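Long-range contacts in viral structural protein 4 (Bombyx mori cytoplasmic polyhedrosis virus, PDB 6TZ0), which binds GTP through a P-loop and probably acts as a nucleoside triphosphatase accompanying the viral RNA-dependent RNA polymerase during transcription: residues I258-I263 with S311-I316; D285-Y290 with I307-T312; S374-G379 with T481-I486. All blocks are in the same frame, centred on the assembly; numbering follows the deposited sequence.

Contact 1. Residues I258-I263 with S311-I316; sequences ITWTGI and STIMKI
A classic beta bulge interrupts the antiparallel pairing of strand 255-261 with strand 313-319, an outermost strand of a four-stranded sheet: Met314 and Lys315 both stand opposite Thr259. The backbone bonds give the evidence. Thr259 N donates to Lys315 O at 2.9 Å with an N-H...O angle of 167°, while Thr259 O receives Met314 N at 2.7 Å and, weakly, Lys315 N. Past the bulge, Thr261 is joined to the approaching loop by both its side chain and its carbonyl. Thr261 OG1, held between its own N and carbonyl carbon (chi1 63°), accepts from Thr312 N at 3.1 Å; Thr261 O is met almost head-on by Ser311 OG at 2.7 Å. On the side carrying Ile258, Trp260, Ile313 and Ile316 the contact is apolar. Ile313 CG1 makes a CH-pi contact over the Trp260 six-membered ring, 3.8 Å from its centroid and 21° off the normal, and Ile258 CG2 lies above the same indole face. Ile258 and Ile316 run side by side, with their CG1 atoms 3.8 Å apart. Strand 266-271 pairs with the far edge of strand 255-261, through Met269 to Ile258 and Val267 to Trp260, while Leu293 of helix 290-296 packs on both Ile258 and Trp260.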
loop_
_atom_site.group_PDB
_atom_site.type_symbol
_atom_site.label_atom_id
_atom_site.label_comp_id
_atom_site.label_asym_id
_atom_site.label_seq_id
_atom_site.Cartn_x
_atom_site.Cartn_y
_atom_site.Cartn_z
ATOM N N ILE B 258 26.309 -9.495 -42.381
ATOM C CA ILE B 258 26.344 -8.789 -43.651
ATOM C C ILE B 258 26.772 -7.355 -43.383
ATOM O O ILE B 258 26.326 -6.748 -42.408
ATOM C CB ILE B 258 24.963 -8.835 -44.329
ATOM C CG1 ILE B 258 24.466 -10.271 -44.413
ATOM C CG2 ILE B 258 25.036 -8.281 -45.728
ATOM C CD1 ILE B 258 23.022 -10.382 -44.782
ATOM N N THR B 259 27.647 -6.818 -44.227
ATOM C CA THR B 259 27.956 -5.394 -44.219
ATOM C C THR B 259 27.401 -4.763 -45.486
ATOM O O THR B 259 27.607 -5.281 -46.585
ATOM C CB THR B 259 29.458 -5.127 -44.107
ATOM O OG1 THR B 259 30.132 -5.703 -45.226
ATOM C CG2 THR B 259 30.008 -5.712 -42.829
ATOM N N TRP B 260 26.689 -3.661 -45.325
ATOM C CA TRP B 260 25.930 -3.025 -46.386
ATOM C C TRP B 260 26.546 -1.677 -46.723
ATOM O O TRP B 260 27.508 -1.236 -46.103
ATOM C CB TRP B 260 24.478 -2.840 -45.960
ATOM C CG TRP B 260 23.725 -4.089 -45.716
ATOM C CD1 TRP B 260 23.623 -4.756 -44.539
ATOM C CD2 TRP B 260 22.899 -4.783 -46.645
ATOM N NE1 TRP B 260 22.818 -5.851 -44.683
ATOM C CE2 TRP B 260 22.357 -5.888 -45.971
ATOM C CE3 TRP B 260 22.578 -4.590 -47.988
ATOM C CZ2 TRP B 260 21.511 -6.795 -46.592
ATOM C CZ3 TRP B 260 21.738 -5.486 -48.600
ATOM C CH2 TRP B 260 21.219 -6.578 -47.907
ATOM N N THR B 261 25.957 -1.004 -47.700
ATOM C CA THR B 261 26.283 0.383 -47.992
ATOM C C THR B 261 25.179 1.253 -47.413
ATOM O O THR B 261 23.996 0.963 -47.597
ATOM C CB THR B 261 26.424 0.618 -49.492
ATOM O OG1 THR B 261 25.170 0.375 -50.132
ATOM C CG2 THR B 261 27.452 -0.317 -50.068
ATOM N N GLY B 262 25.556 2.298 -46.696
ATOM C CA GLY B 262 24.591 3.143 -46.036
ATOM C C GLY B 262 24.555 4.546 -46.605
ATOM O O GLY B 262 25.381 4.944 -47.416
ATOM N N ILE B 263 23.550 5.294 -46.161
ATOM C CA ILE B 263 23.516 6.725 -46.425
ATOM C C ILE B 263 24.646 7.420 -45.682
ATOM O O ILE B 263 25.307 8.314 -46.219
ATOM C CB ILE B 263 22.138 7.294 -46.037
ATOM C CG1 ILE B 263 21.044 6.649 -46.876
ATOM C CG2 ILE B 263 22.083 8.792 -46.205
ATOM C CD1 ILE B 263 21.197 6.898 -48.341
ATOM N N SER B 311 20.736 0.054 -50.815
ATOM C CA SER B 311 21.888 -0.581 -50.199
ATOM C C SER B 311 22.253 -1.864 -50.926
ATOM O O SER B 311 21.382 -2.635 -51.330
ATOM C CB SER B 311 21.598 -0.889 -48.737
ATOM O OG SER B 311 21.390 0.304 -48.012
ATOM N N THR B 312 23.551 -2.086 -51.094
ATOM C CA THR B 312 24.088 -3.313 -51.662
ATOM C C THR B 312 25.013 -3.968 -50.648
ATOM O O THR B 312 25.420 -3.353 -49.664
ATOM C CB THR B 312 24.837 -3.044 -52.970
ATOM O OG1 THR B 312 25.964 -2.203 -52.708
ATOM C CG2 THR B 312 23.933 -2.358 -53.972
ATOM N N ILE B 313 25.348 -5.225 -50.894
ATOM C CA ILE B 313 26.140 -6.009 -49.956
ATOM C C ILE B 313 27.619 -5.806 -50.246
ATOM O O ILE B 313 28.070 -5.984 -51.380
ATOM C CB ILE B 313 25.765 -7.496 -50.026
ATOM C CG1 ILE B 313 24.343 -7.707 -49.524
ATOM C CG2 ILE B 313 26.696 -8.307 -49.192
ATOM C CD1 ILE B 313 23.811 -9.083 -49.744
ATOM N N MET B 314 28.378 -5.439 -49.214
ATOM C CA MET B 314 29.827 -5.356 -49.318
ATOM C C MET B 314 30.515 -6.659 -48.945
ATOM O O MET B 314 31.546 -6.988 -49.540
ATOM C CB MET B 314 30.361 -4.242 -48.419
ATOM C CG MET B 314 29.869 -2.860 -48.769
ATOM S SD MET B 314 30.395 -1.620 -47.575
ATOM C CE MET B 314 32.135 -1.489 -47.960
ATOM N N LYS B 315 29.970 -7.412 -47.987
ATOM C CA LYS B 315 30.617 -8.607 -47.462
ATOM C C LYS B 315 29.601 -9.436 -46.684
ATOM O O LYS B 315 28.798 -8.880 -45.936
ATOM C CB LYS B 315 31.791 -8.225 -46.552
ATOM C CG LYS B 315 32.626 -9.381 -46.080
ATOM C CD LYS B 315 33.791 -8.892 -45.251
ATOM C CE LYS B 315 34.631 -10.048 -44.759
ATOM N NZ LYS B 315 35.771 -9.577 -43.932
ATOM N N ILE B 316 29.635 -10.759 -46.873
ATOM C CA ILE B 316 28.867 -11.709 -46.068
ATOM C C ILE B 316 29.816 -12.774 -45.539
ATOM O O ILE B 316 30.520 -13.422 -46.318
ATOM C CB ILE B 316 27.730 -12.385 -46.857
ATOM C CG1 ILE B 316 26.665 -11.388 -47.259
ATOM C CG2 ILE B 316 27.041 -13.436 -46.022
ATOM C CD1 ILE B 316 25.631 -11.972 -48.184
#

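Contact 2. Residues D285-Y290 with I307-T312; sequences DYLKEY and ISARST
Tyr286 carries most of the contact between the loop before helix 290-296 and the turn that precedes strand 313-319, its side chain reaching across to Ile307, Ser308, Ala309 and Ser311. CB points at that turn, and chi1 of 179° sets CG anti to the backbone N. Tyr286 CB comes first, 3.4 Å from Ser311 O and also close to Ser308 O. CG follows, against the same Ser308 carbonyl, whose O approaches obliquely and lies 3.2 Å from Tyr286 CD2; Tyr286 CD2 also reaches Ala309 CA at 3.9 Å. On the other branch of the ring Tyr286 CE1 touches Ile307 CG1 at 3.7 Å, the two side chains crossing at about a right angle. At the tip, OH lies in the plane of the Tyr290 ring, at its edge. Ile510 and Asn511 also touch the Tyr286 side chain, and the Trp260 ring meets it edge-to-face. Leu287 CD1 approaches Ala309 CB at 4.2 Å. Leu287 N donates to Asp285 OD2 at 3.0 Å, from above the carboxylate plane. The Ala309 side chain is about 9 Å from that of Arg520, a GTP-binding residue whose ligand is absent here. The contact thus packs an Asx turn, Asp285 to Leu287, against a type I beta turn, Ser308 to Ser311.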
loop_
_atom_site.group_PDB
_atom_site.type_symbol
_atom_site.label_atom_id
_atom_site.label_comp_id
_atom_site.label_asym_id
_atom_site.label_seq_id
_atom_site.Cartn_x
_atom_site.Cartn_y
_atom_site.Cartn_z
ATOM N N ASP B 285 21.019 -6.504 -54.117
ATOM C CA ASP B 285 20.209 -5.370 -53.718
ATOM C C ASP B 285 19.547 -5.649 -52.372
ATOM O O ASP B 285 19.403 -6.796 -51.948
ATOM C CB ASP B 285 19.167 -5.096 -54.801
ATOM C CG ASP B 285 18.483 -3.766 -54.639
ATOM O OD1 ASP B 285 19.118 -2.735 -54.941
ATOM O OD2 ASP B 285 17.309 -3.749 -54.214
ATOM N N TYR B 286 19.163 -4.571 -51.688
ATOM C CA TYR B 286 18.479 -4.693 -50.408
ATOM C C TYR B 286 17.074 -5.254 -50.565
ATOM O O TYR B 286 16.589 -5.956 -49.673
ATOM C CB TYR B 286 18.441 -3.329 -49.724
ATOM C CG TYR B 286 17.742 -3.282 -48.388
ATOM C CD1 TYR B 286 18.342 -3.792 -47.247
ATOM C CD2 TYR B 286 16.492 -2.698 -48.264
ATOM C CE1 TYR B 286 17.707 -3.733 -46.025
ATOM C CE2 TYR B 286 15.852 -2.632 -47.049
ATOM C CZ TYR B 286 16.461 -3.154 -45.936
ATOM O OH TYR B 286 15.824 -3.092 -44.724
ATOM N N LEU B 287 16.408 -4.968 -51.682
ATOM C CA LEU B 287 15.049 -5.456 -51.874
ATOM C C LEU B 287 15.001 -6.906 -52.320
ATOM O O LEU B 287 13.967 -7.556 -52.145
ATOM C CB LEU B 287 14.311 -4.582 -52.881
ATOM C CG LEU B 287 14.080 -3.162 -52.379
ATOM C CD1 LEU B 287 13.436 -2.312 -53.446
ATOM C CD2 LEU B 287 13.244 -3.176 -51.119
ATOM N N LYS B 288 16.074 -7.415 -52.911
ATOM C CA LYS B 288 16.197 -8.847 -53.127
ATOM C C LYS B 288 16.301 -9.555 -51.785
ATOM O O LYS B 288 17.118 -9.170 -50.941
ATOM C CB LYS B 288 17.422 -9.148 -53.982
ATOM C CG LYS B 288 17.624 -10.615 -54.270
ATOM C CD LYS B 288 18.797 -10.830 -55.198
ATOM C CE LYS B 288 19.009 -12.304 -55.479
ATOM N NZ LYS B 288 20.141 -12.527 -56.413
ATOM N N GLU B 289 15.452 -10.572 -51.594
ATOM C CA GLU B 289 15.360 -11.365 -50.360
ATOM C C GLU B 289 15.077 -10.489 -49.141
ATOM O O GLU B 289 15.605 -10.726 -48.055
ATOM C CB GLU B 289 16.614 -12.214 -50.137
ATOM C CG GLU B 289 16.913 -13.196 -51.254
ATOM C CD GLU B 289 15.871 -14.282 -51.401
ATOM O OE1 GLU B 289 15.260 -14.677 -50.386
ATOM O OE2 GLU B 289 15.665 -14.746 -52.540
ATOM N N TYR B 290 14.219 -9.481 -49.327
ATOM C CA TYR B 290 13.919 -8.519 -48.270
ATOM C C TYR B 290 13.179 -9.154 -47.105
ATOM O O TYR B 290 13.423 -8.801 -45.947
ATOM C CB TYR B 290 13.101 -7.357 -48.834
ATOM C CG TYR B 290 12.520 -6.458 -47.767
ATOM C CD1 TYR B 290 13.326 -5.584 -47.057
ATOM C CD2 TYR B 290 11.165 -6.499 -47.457
ATOM C CE1 TYR B 290 12.802 -4.776 -46.071
ATOM C CE2 TYR B 290 10.637 -5.701 -46.473
ATOM C CZ TYR B 290 11.458 -4.840 -45.786
ATOM O OH TYR B 290 10.926 -4.037 -44.810
ATOM N N ILE B 307 20.438 2.570 -43.508
ATOM C CA ILE B 307 20.081 1.528 -44.457
ATOM C C ILE B 307 18.900 2.021 -45.288
ATOM O O ILE B 307 18.078 2.825 -44.829
ATOM C CB ILE B 307 19.773 0.214 -43.706
ATOM C CG1 ILE B 307 19.784 -0.998 -44.632
ATOM C CG2 ILE B 307 18.468 0.279 -42.928
ATOM C CD1 ILE B 307 21.145 -1.389 -45.067
ATOM N N SER B 308 18.850 1.603 -46.548
ATOM C CA SER B 308 17.820 2.084 -47.455
ATOM C C SER B 308 17.610 1.048 -48.545
ATOM O O SER B 308 18.257 0.001 -48.565
ATOM C CB SER B 308 18.190 3.446 -48.049
ATOM O OG SER B 308 19.325 3.356 -48.885
ATOM N N ALA B 309 16.699 1.353 -49.468
ATOM C CA ALA B 309 16.421 0.453 -50.578
ATOM C C ALA B 309 17.543 0.422 -51.603
ATOM O O ALA B 309 17.560 -0.477 -52.449
ATOM C CB ALA B 309 15.109 0.848 -51.256
ATOM N N ARG B 310 18.477 1.368 -51.542
ATOM C CA ARG B 310 19.596 1.450 -52.465
ATOM C C ARG B 310 20.848 0.782 -51.920
ATOM O O ARG B 310 21.921 0.929 -52.509
ATOM C CB ARG B 310 19.885 2.912 -52.788
ATOM C CG ARG B 310 18.744 3.601 -53.495
ATOM C CD ARG B 310 19.124 5.007 -53.906
ATOM N NE ARG B 310 19.460 5.838 -52.754
ATOM C CZ ARG B 310 18.572 6.508 -52.027
ATOM N NH1 ARG B 310 17.282 6.446 -52.322
ATOM N NH2 ARG B 310 18.976 7.239 -50.999
ATOM N N SER B 311 20.736 0.054 -50.815
ATOM C CA SER B 311 21.888 -0.581 -50.199
ATOM C C SER B 311 22.253 -1.864 -50.926
ATOM O O SER B 311 21.382 -2.635 -51.330
ATOM C CB SER B 311 21.598 -0.889 -48.737
ATOM O OG SER B 311 21.390 0.304 -48.012
ATOM N N THR B 312 23.551 -2.086 -51.094
ATOM C CA THR B 312 24.088 -3.313 -51.662
ATOM C C THR B 312 25.013 -3.968 -50.648
ATOM O O THR B 312 25.420 -3.353 -49.664
ATOM C CB THR B 312 24.837 -3.044 -52.970
ATOM O OG1 THR B 312 25.964 -2.203 -52.708
ATOM C CG2 THR B 312 23.933 -2.358 -53.972
#

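Contact 3. Residues S374-G379 with T481-I486; sequences SGQVVG and TPRTLI
Val378 and Gly379 pair in parallel with Thr484 and Leu485, joining an outermost strand, 378-381, to strand 484-489 in the five-stranded parallel sheet of a P-loop domain. The strand order 2-3-1-4-5 is that of P-loop nucleotide kinases: strand 484-489 lies between strand 378-381 and strand 347-353, which leads into the GTP-binding loop, and its Leu485 makes backbone bonds with Ala347 and Leu349.

Backbone hydrogen bonds set the register. Gly379 is bonded to the neighbouring strand through both its own N and its own O: Gly379 N donates to Thr484 O at 2.8 Å, with an N-H...O angle of 161°, and Gly379 O accepts from Ile486 N at 2.8 Å. The CA atoms of Val378 and Leu485 add CA-H...O contacts to the carbonyls of Thr484 and Gly379 respectively.

Side-chain polar contacts carry the pairing back to Val377, just before strand 378-381. Thr484 OG1 donates to Val377 O at 3.0 Å, tilted out of the carbonyl plane. The guanidinium of Arg483 is held chiefly elsewhere, by the carbonyls of Val344 and Val339.

Apolar contacts flank the pairing. Just before strand 378-381, Val377 CG1 lies 3.8 Å from Pro482 CB, and Tyr403 of helix 403-408 also packs on this proline. Val378 CG1 meets Ile486 CD1 at 3.8 Å; Ala367 and Leu370 of helix 359-374, the helix that follows the P-loop, touch this valine, and Tyr366 touches Ile486. Leu485 CD2 rests against Gly379 CA at 3.9 Å.

A weak bond lies before the strands: Arg483 NH1 reaches Gln376 OE1 at 3.3 Å with an angle of only 129° at the hydrogen, the amide and guanidinium planes standing 84° apart.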
loop_
_atom_site.group_PDB
_atom_site.type_symbol
_atom_site.label_atom_id
_atom_site.label_comp_id
_atom_site.label_asym_id
_atom_site.label_seq_id
_atom_site.Cartn_x
_atom_site.Cartn_y
_atom_site.Cartn_z
ATOM N N SER B 374 -1.845 -22.972 -33.188
ATOM C CA SER B 374 -2.837 -22.920 -32.127
ATOM C C SER B 374 -4.130 -23.640 -32.475
ATOM O O SER B 374 -4.739 -24.261 -31.600
ATOM C CB SER B 374 -3.149 -21.463 -31.787
ATOM O OG SER B 374 -4.170 -21.388 -30.814
ATOM N N GLY B 375 -4.570 -23.564 -33.724
ATOM C CA GLY B 375 -5.836 -24.136 -34.108
ATOM C C GLY B 375 -7.023 -23.219 -33.944
ATOM O O GLY B 375 -8.160 -23.677 -34.085
ATOM N N GLN B 376 -6.799 -21.946 -33.651
ATOM C CA GLN B 376 -7.866 -20.985 -33.439
ATOM C C GLN B 376 -7.779 -19.890 -34.492
ATOM O O GLN B 376 -6.812 -19.797 -35.250
ATOM C CB GLN B 376 -7.787 -20.383 -32.033
ATOM C CG GLN B 376 -7.891 -21.409 -30.928
ATOM C CD GLN B 376 -7.895 -20.787 -29.549
ATOM O OE1 GLN B 376 -7.888 -19.571 -29.407
ATOM N NE2 GLN B 376 -7.875 -21.622 -28.525
ATOM N N VAL B 377 -8.806 -19.059 -34.534
ATOM C CA VAL B 377 -8.864 -17.932 -35.456
ATOM C C VAL B 377 -8.213 -16.728 -34.791
ATOM O O VAL B 377 -8.576 -16.357 -33.670
ATOM C CB VAL B 377 -10.317 -17.627 -35.854
ATOM C CG1 VAL B 377 -10.392 -16.375 -36.707
ATOM C CG2 VAL B 377 -10.910 -18.804 -36.590
ATOM N N VAL B 378 -7.253 -16.114 -35.478
ATOM C CA VAL B 378 -6.539 -14.947 -34.974
ATOM C C VAL B 378 -6.942 -13.745 -35.811
ATOM O O VAL B 378 -6.813 -13.764 -37.039
ATOM C CB VAL B 378 -5.018 -15.153 -35.008
ATOM C CG1 VAL B 378 -4.308 -13.887 -34.569
ATOM C CG2 VAL B 378 -4.616 -16.315 -34.124
ATOM N N GLY B 379 -7.425 -12.698 -35.151
ATOM C CA GLY B 379 -7.707 -11.448 -35.823
ATOM C C GLY B 379 -6.535 -10.485 -35.762
ATOM O O GLY B 379 -5.745 -10.496 -34.826
ATOM N N THR B 481 -16.458 -11.197 -33.679
ATOM C CA THR B 481 -15.033 -10.933 -33.653
ATOM C C THR B 481 -14.285 -12.155 -33.115
ATOM O O THR B 481 -14.827 -12.919 -32.313
ATOM C CB THR B 481 -14.741 -9.687 -32.812
ATOM O OG1 THR B 481 -13.346 -9.372 -32.860
ATOM C CG2 THR B 481 -15.185 -9.856 -31.370
ATOM N N PRO B 482 -13.075 -12.413 -33.609
ATOM C CA PRO B 482 -12.327 -13.579 -33.139
ATOM C C PRO B 482 -11.856 -13.413 -31.704
ATOM O O PRO B 482 -11.792 -12.312 -31.158
ATOM C CB PRO B 482 -11.145 -13.655 -34.106
ATOM C CG PRO B 482 -11.616 -12.978 -35.309
ATOM C CD PRO B 482 -12.487 -11.866 -34.841
ATOM N N ARG B 483 -11.539 -14.552 -31.092
ATOM C CA ARG B 483 -11.180 -14.573 -29.679
ATOM C C ARG B 483 -9.813 -13.944 -29.438
ATOM O O ARG B 483 -9.636 -13.158 -28.501
ATOM C CB ARG B 483 -11.208 -16.009 -29.164
ATOM C CG ARG B 483 -10.760 -16.127 -27.745
ATOM C CD ARG B 483 -10.731 -17.541 -27.254
ATOM N NE ARG B 483 -10.207 -17.580 -25.898
ATOM C CZ ARG B 483 -8.918 -17.707 -25.611
ATOM N NH1 ARG B 483 -8.033 -17.822 -26.585
ATOM N NH2 ARG B 483 -8.517 -17.734 -24.352
ATOM N N THR B 484 -8.832 -14.283 -30.268
ATOM C CA THR B 484 -7.478 -13.773 -30.123
ATOM C C THR B 484 -7.248 -12.679 -31.155
ATOM O O THR B 484 -7.317 -12.935 -32.359
ATOM C CB THR B 484 -6.452 -14.892 -30.282
ATOM O OG1 THR B 484 -6.557 -15.446 -31.593
ATOM C CG2 THR B 484 -6.714 -15.993 -29.276
ATOM N N LEU B 485 -6.978 -11.467 -30.681
ATOM C CA LEU B 485 -6.695 -10.323 -31.533
ATOM C C LEU B 485 -5.241 -9.894 -31.410
ATOM O O LEU B 485 -4.606 -10.065 -30.367
ATOM C CB LEU B 485 -7.575 -9.124 -31.185
ATOM C CG LEU B 485 -9.057 -9.130 -31.521
ATOM C CD1 LEU B 485 -9.711 -7.903 -30.925
ATOM C CD2 LEU B 485 -9.253 -9.154 -33.023
ATOM N N ILE B 486 -4.727 -9.327 -32.495
ATOM C CA ILE B 486 -3.428 -8.674 -32.518
ATOM C C ILE B 486 -3.662 -7.267 -33.037
ATOM O O ILE B 486 -4.027 -7.083 -34.204
ATOM C CB ILE B 486 -2.412 -9.421 -33.387
ATOM C CG1 ILE B 486 -2.093 -10.778 -32.768
ATOM C CG2 ILE B 486 -1.145 -8.609 -33.534
ATOM C CD1 ILE B 486 -1.322 -11.667 -33.676
#

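How the contacts relate
From the N terminus, the chain first reaches strand 255-261, passes through strand 266-271, then the 285-290 loop and helix 290-296, and comes back at 307-316. The 16-residue loop closed by contact 2 lies within the 47-residue span of contact 1. Both contacts end on the same returning stretch and share Ser311 and Thr312. Their centres are 9 Å apart, and Trp260 CB touches Ile307 CD1 at 3.7 Å, so strand 255-261 packs directly on the loop residues of contact 2. Contact 3 follows in series, closing a largely helical 101-residue excursion within the parallel sheet. Its centre is about 34 Å from that of contact 2.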